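Local atomic coordinates of secretory-abundant heat soluble protein 1 (Ramazzottius varieornatus, PDB entry 5XN9), a protein that acts as a secreted, heat-soluble molecular shield that contributes to desiccation tolerance and has a fatty-acid-binding-protein-like, lipid-binding fold. Residues A[117-122]-A[132-137]. Sequence-based numbering, arbitrary orientation. Where two conformers were deposited one is given.
With MG (magnesium ion), chain C; ACY (acetic acid), chain L.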
ATOM      1  N   ASP A 117      15.929   3.120  -6.980  1.00 73.84           N
ATOM      2  CA  ASP A 117      15.848   1.706  -7.350  1.00 73.49           C
ATOM      3  C   ASP A 117      14.917   0.914  -6.434  1.00 60.14           C
ATOM      4  O   ASP A 117      14.301  -0.069  -6.860  1.00 58.91           O
ATOM      5  CB  ASP A 117      17.235   1.049  -7.379  1.00 86.21           C
ATOM      6  CG  ASP A 117      18.318   1.980  -7.893  1.00 97.13           C
ATOM      7  OD1 ASP A 117      18.143   2.559  -8.986  1.00101.37           O
ATOM      8  OD2 ASP A 117      19.345   2.133  -7.197  1.00100.46           O
ATOM      9  N   GLU A 118      14.803   1.337  -5.178  1.00 49.70           N
ATOM     10  CA  GLU A 118      14.120   0.592  -4.134  1.00 45.29           C
ATOM     11  C   GLU A 118      13.001   1.439  -3.537  1.00 37.45           C
ATOM     12  O   GLU A 118      13.100   2.667  -3.455  1.00 39.37           O
ATOM     13  CB  GLU A 118      15.141   0.170  -3.067  1.00 50.43           C
ATOM     14  CG  GLU A 118      14.675   0.187  -1.625  1.00 56.82           C
ATOM     15  CD  GLU A 118      15.780  -0.241  -0.674  1.00 64.67           C
ATOM     16  OE1 GLU A 118      16.295  -1.371  -0.828  1.00 66.12           O
ATOM     17  OE2 GLU A 118      16.149   0.557   0.214  1.00 67.43           O
ATOM     18  N   LEU A 119      11.915   0.782  -3.144  1.00 30.29           N
ATOM     19  CA  LEU A 119      10.795   1.454  -2.501  1.00 27.99           C
ATOM     20  C   LEU A 119      10.614   0.868  -1.110  1.00 27.93           C
ATOM     21  O   LEU A 119      10.477  -0.351  -0.960  1.00 28.48           O
ATOM     22  CB  LEU A 119       9.503   1.295  -3.316  1.00 28.36           C
ATOM     23  CG  LEU A 119       8.310   2.147  -2.872  1.00 30.80           C
ATOM     24  CD1 LEU A 119       7.408   2.433  -4.057  1.00 33.86           C
ATOM     25  CD2 LEU A 119       7.533   1.450  -1.776  1.00 33.80           C
ATOM     26  N   GLU A 120      10.582   1.739  -0.106  0.75 30.04           N
ATOM     27  CA  GLU A 120      10.354   1.346   1.278  0.75 30.86           C
ATOM     28  C   GLU A 120       8.917   1.706   1.643  0.75 28.48           C
ATOM     29  O   GLU A 120       8.531   2.875   1.555  0.75 27.30           O
ATOM     30  CB  GLU A 120      11.340   2.082   2.187  0.75 38.95           C
ATOM     31  CG  GLU A 120      11.289   1.686   3.656  0.75 46.54           C
ATOM     32  CD  GLU A 120      12.329   2.416   4.500  0.75 56.09           C
ATOM     33  OE1 GLU A 120      11.967   2.917   5.587  0.75 58.65           O
ATOM     34  OE2 GLU A 120      13.505   2.492   4.078  0.75 59.98           O
ATOM     35  N   LYS A 121       8.123   0.706   2.019  1.00 24.71           N
ATOM     36  CA  LYS A 121       6.750   0.932   2.448  1.00 25.37           C
ATOM     37  C   LYS A 121       6.678   0.806   3.960  1.00 26.05           C
ATOM     38  O   LYS A 121       7.156  -0.179   4.533  1.00 28.14           O
ATOM     39  CB  LYS A 121       5.761  -0.034   1.799  1.00 28.25           C
ATOM     40  CG  LYS A 121       4.321   0.321   2.126  1.00 32.82           C
ATOM     41  CD  LYS A 121       3.319  -0.406   1.244  1.00 36.27           C
ATOM     42  CE  LYS A 121       1.916  -0.034   1.658  1.00 40.44           C
ATOM     43  NZ  LYS A 121       0.893  -0.872   0.983  1.00 42.24           N
ATOM     44  N   THR A 122       6.103   1.814   4.600  1.00 25.80           N
ATOM     45  CA  THR A 122       5.921   1.826   6.041  1.00 27.47           C
ATOM     46  C   THR A 122       4.433   1.734   6.335  1.00 26.14           C
ATOM     47  O   THR A 122       3.627   2.425   5.705  1.00 26.05           O
ATOM     48  CB  THR A 122       6.504   3.106   6.636  1.00 31.51           C
ATOM     49  OG1 THR A 122       7.898   3.182   6.313  1.00 34.56           O
ATOM     50  CG2 THR A 122       6.347   3.105   8.145  1.00 32.77           C
ATOM     51  N   ARG A 132       8.331  -2.765   4.754  1.00 27.75           N
ATOM     52  CA  ARG A 132       8.560  -3.763   3.733  1.00 26.68           C
ATOM     53  C   ARG A 132       9.273  -3.081   2.579  1.00 27.41           C
ATOM     54  O   ARG A 132       8.970  -1.932   2.259  1.00 26.78           O
ATOM     55  CB  ARG A 132       7.217  -4.311   3.296  1.00 31.18           C
ATOM     56  CG  ARG A 132       7.304  -5.649   2.748  1.00 33.89           C
ATOM     57  CD  ARG A 132       5.954  -6.224   2.523  1.00 33.67           C
ATOM     58  NE  ARG A 132       6.132  -7.529   1.943  1.00 33.18           N
ATOM     59  CZ  ARG A 132       5.191  -8.191   1.298  1.00 32.28           C
ATOM     60  NH1 ARG A 132       3.983  -7.657   1.140  1.00 34.15           N
ATOM     61  NH2 ARG A 132       5.474  -9.379   0.809  1.00 33.04           N
ATOM     62  N   TRP A 133      10.244  -3.769   1.981  1.00 25.41           N
ATOM     63  CA  TRP A 133      11.037  -3.187   0.911  1.00 26.44           C
ATOM     64  C   TRP A 133      10.698  -3.843  -0.417  1.00 23.99           C
ATOM     65  O   TRP A 133      10.518  -5.065  -0.491  1.00 27.69           O
ATOM     66  CB  TRP A 133      12.530  -3.296   1.204  1.00 28.37           C
ATOM     67  CG  TRP A 133      12.937  -2.331   2.269  1.00 31.26           C
ATOM     68  CD1 TRP A 133      13.453  -1.081   2.084  1.00 33.40           C
ATOM     69  CD2 TRP A 133      12.816  -2.510   3.686  1.00 32.42           C
ATOM     70  NE1 TRP A 133      13.683  -0.481   3.297  1.00 36.18           N
ATOM     71  CE2 TRP A 133      13.297  -1.333   4.296  1.00 34.22           C
ATOM     72  CE3 TRP A 133      12.355  -3.552   4.498  1.00 31.97           C
ATOM     73  CZ2 TRP A 133      13.338  -1.172   5.681  1.00 34.94           C
ATOM     74  CZ3 TRP A 133      12.396  -3.389   5.874  1.00 34.80           C
ATOM     75  CH2 TRP A 133      12.888  -2.209   6.451  1.00 35.66           C
ATOM     76  N   TYR A 134      10.600  -3.016  -1.457  1.00 25.12           N
ATOM     77  CA  TYR A 134      10.242  -3.437  -2.800  1.00 23.96           C
ATOM     78  C   TYR A 134      11.332  -3.014  -3.776  1.00 25.07           C
ATOM     79  O   TYR A 134      12.042  -2.030  -3.551  1.00 28.33           O
ATOM     80  CB  TYR A 134       8.918  -2.775  -3.226  1.00 22.82           C
ATOM     81  CG  TYR A 134       7.723  -3.258  -2.442  1.00 21.10           C
ATOM     82  CD1 TYR A 134       7.484  -2.824  -1.140  1.00 21.08           C
ATOM     83  CD2 TYR A 134       6.833  -4.165  -2.999  1.00 21.62           C
ATOM     84  CE1 TYR A 134       6.399  -3.286  -0.428  1.00 22.69           C
ATOM     85  CE2 TYR A 134       5.747  -4.630  -2.292  1.00 21.94           C
ATOM     86  CZ  TYR A 134       5.534  -4.189  -1.006  1.00 23.48           C
ATOM     87  OH  TYR A 134       4.452  -4.646  -0.287  1.00 27.22           O
ATOM     88  N   LYS A 135      11.453  -3.753  -4.875  1.00 25.84           N
ATOM     89  CA  LYS A 135      12.368  -3.416  -5.956  1.00 28.58           C
ATOM     90  C   LYS A 135      11.576  -3.187  -7.239  1.00 27.74           C
ATOM     91  O   LYS A 135      10.454  -3.663  -7.388  1.00 26.78           O
ATOM     92  CB  LYS A 135      13.378  -4.545  -6.178  1.00 33.53           C
ATOM     93  CG  LYS A 135      12.724  -5.885  -6.493  1.00 39.39           C
ATOM     94  CD  LYS A 135      13.749  -7.003  -6.644  1.00 43.65           C
ATOM     95  CE  LYS A 135      13.069  -8.350  -6.855  1.00 46.07           C
ATOM     96  NZ  LYS A 135      14.048  -9.469  -6.990  1.00 48.02           N
ATOM     97  N   LYS A 136      12.165  -2.439  -8.169  1.00 31.42           N
ATOM     98  CA  LYS A 136      11.547  -2.280  -9.481  1.00 35.48           C
ATOM     99  C   LYS A 136      11.441  -3.632 -10.178  1.00 41.54           C
ATOM    100  O   LYS A 136      12.361  -4.454 -10.117  1.00 42.44           O
ATOM    101  CB  LYS A 136      12.386  -1.330 -10.337  1.00 39.91           C
ATOM    102  CG  LYS A 136      12.224   0.137  -9.985  1.00 44.40           C
ATOM    103  CD  LYS A 136      10.985   0.734 -10.643  1.00 48.25           C
ATOM    104  CE  LYS A 136      11.134   2.241 -10.834  1.00 49.86           C
ATOM    105  NZ  LYS A 136       9.975   2.857 -11.536  1.00 50.52           N
ATOM    106  N   SER A 137      10.313  -3.864 -10.845  1.00 45.20           N
ATOM    107  CA  SER A 137      10.082  -5.160 -11.471  1.00 54.54           C
ATOM    108  C   SER A 137      10.952  -5.345 -12.711  1.00 68.43           C
ATOM    109  O   SER A 137      11.219  -4.402 -13.460  1.00 70.06           O
ATOM    110  CB  SER A 137       8.611  -5.323 -11.838  1.00 50.21           C
ATOM    111  OG  SER A 137       7.847  -5.608 -10.683  1.00 48.53           O
TER
HETATM  112 MG    MG C 201       2.672  -3.809  -0.298  0.70 25.17          MG
HETATM  113  C   ACY L 210       1.187  -4.675   1.159  1.00 48.10           C
HETATM  114  O   ACY L 210       2.025  -5.299   1.848  1.00 46.78           O
HETATM  115  OXT ACY L 210       1.267  -3.454   0.901  1.00 46.58           O
HETATM  116  CH3 ACY L 210       0.016  -5.434   0.605  1.00 48.89           C
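Y134 and K121, whose side chains touch across the strands, meet again at a magnesium ion and its acetate, probably from the crystallisation liquor. Y134 OH, 2.0 Å from the ion, and acetate OXT bind the metal, with H43 as a further ligand; a tyrosine can supply this oxygen from the end of a rigid ring. The extended K121 chain carries NZ to a hydrogen bond with the same OXT (2.6 Å), while R132 NH1 hydrogen-bonds acetate O from the edge of its guanidinium, near the plane. Two long, probably charged side chains thus hold the acetate, K121 NZ also bonded to Y112 and R132 to N38.

K121 N gives a nearly straight bond to R132 O (2.8 Å), and R132 N returns one to K121 O. L119 and Y134 repeat the pattern, Y134 N reaching L119 O at 2.7 Å. Toward D117 the ladder weakens, K136 N making only a weak bond to D117 O, 3.4 Å. At the backbone end of the tyrosine ring, L119 CB touches Y134 CB at 4.1 Å; the leucine's branched end packs instead on W12, Y112 and V114, which suits an apolar residue to this buried place.

On the other face, W133 has CG anti to its carbonyl carbon (chi1 -73°), and its broad indole leans across to lie along both E118 and E120. Its NE1 bond to E120 OE2 is weak, and doubtful because E120 has two conformers. The carboxylates suit this partly exposed face by pairing with R17 (E118) and K131 (E120). An alanine in place of W133 would probably leave R17 without its cation-pi partner and uncover both glutamate chains. Strands 118-125 and 128-136 form a beta hairpin, the last of the antiparallel up-and-down barrel characteristic of fatty acid binding proteins.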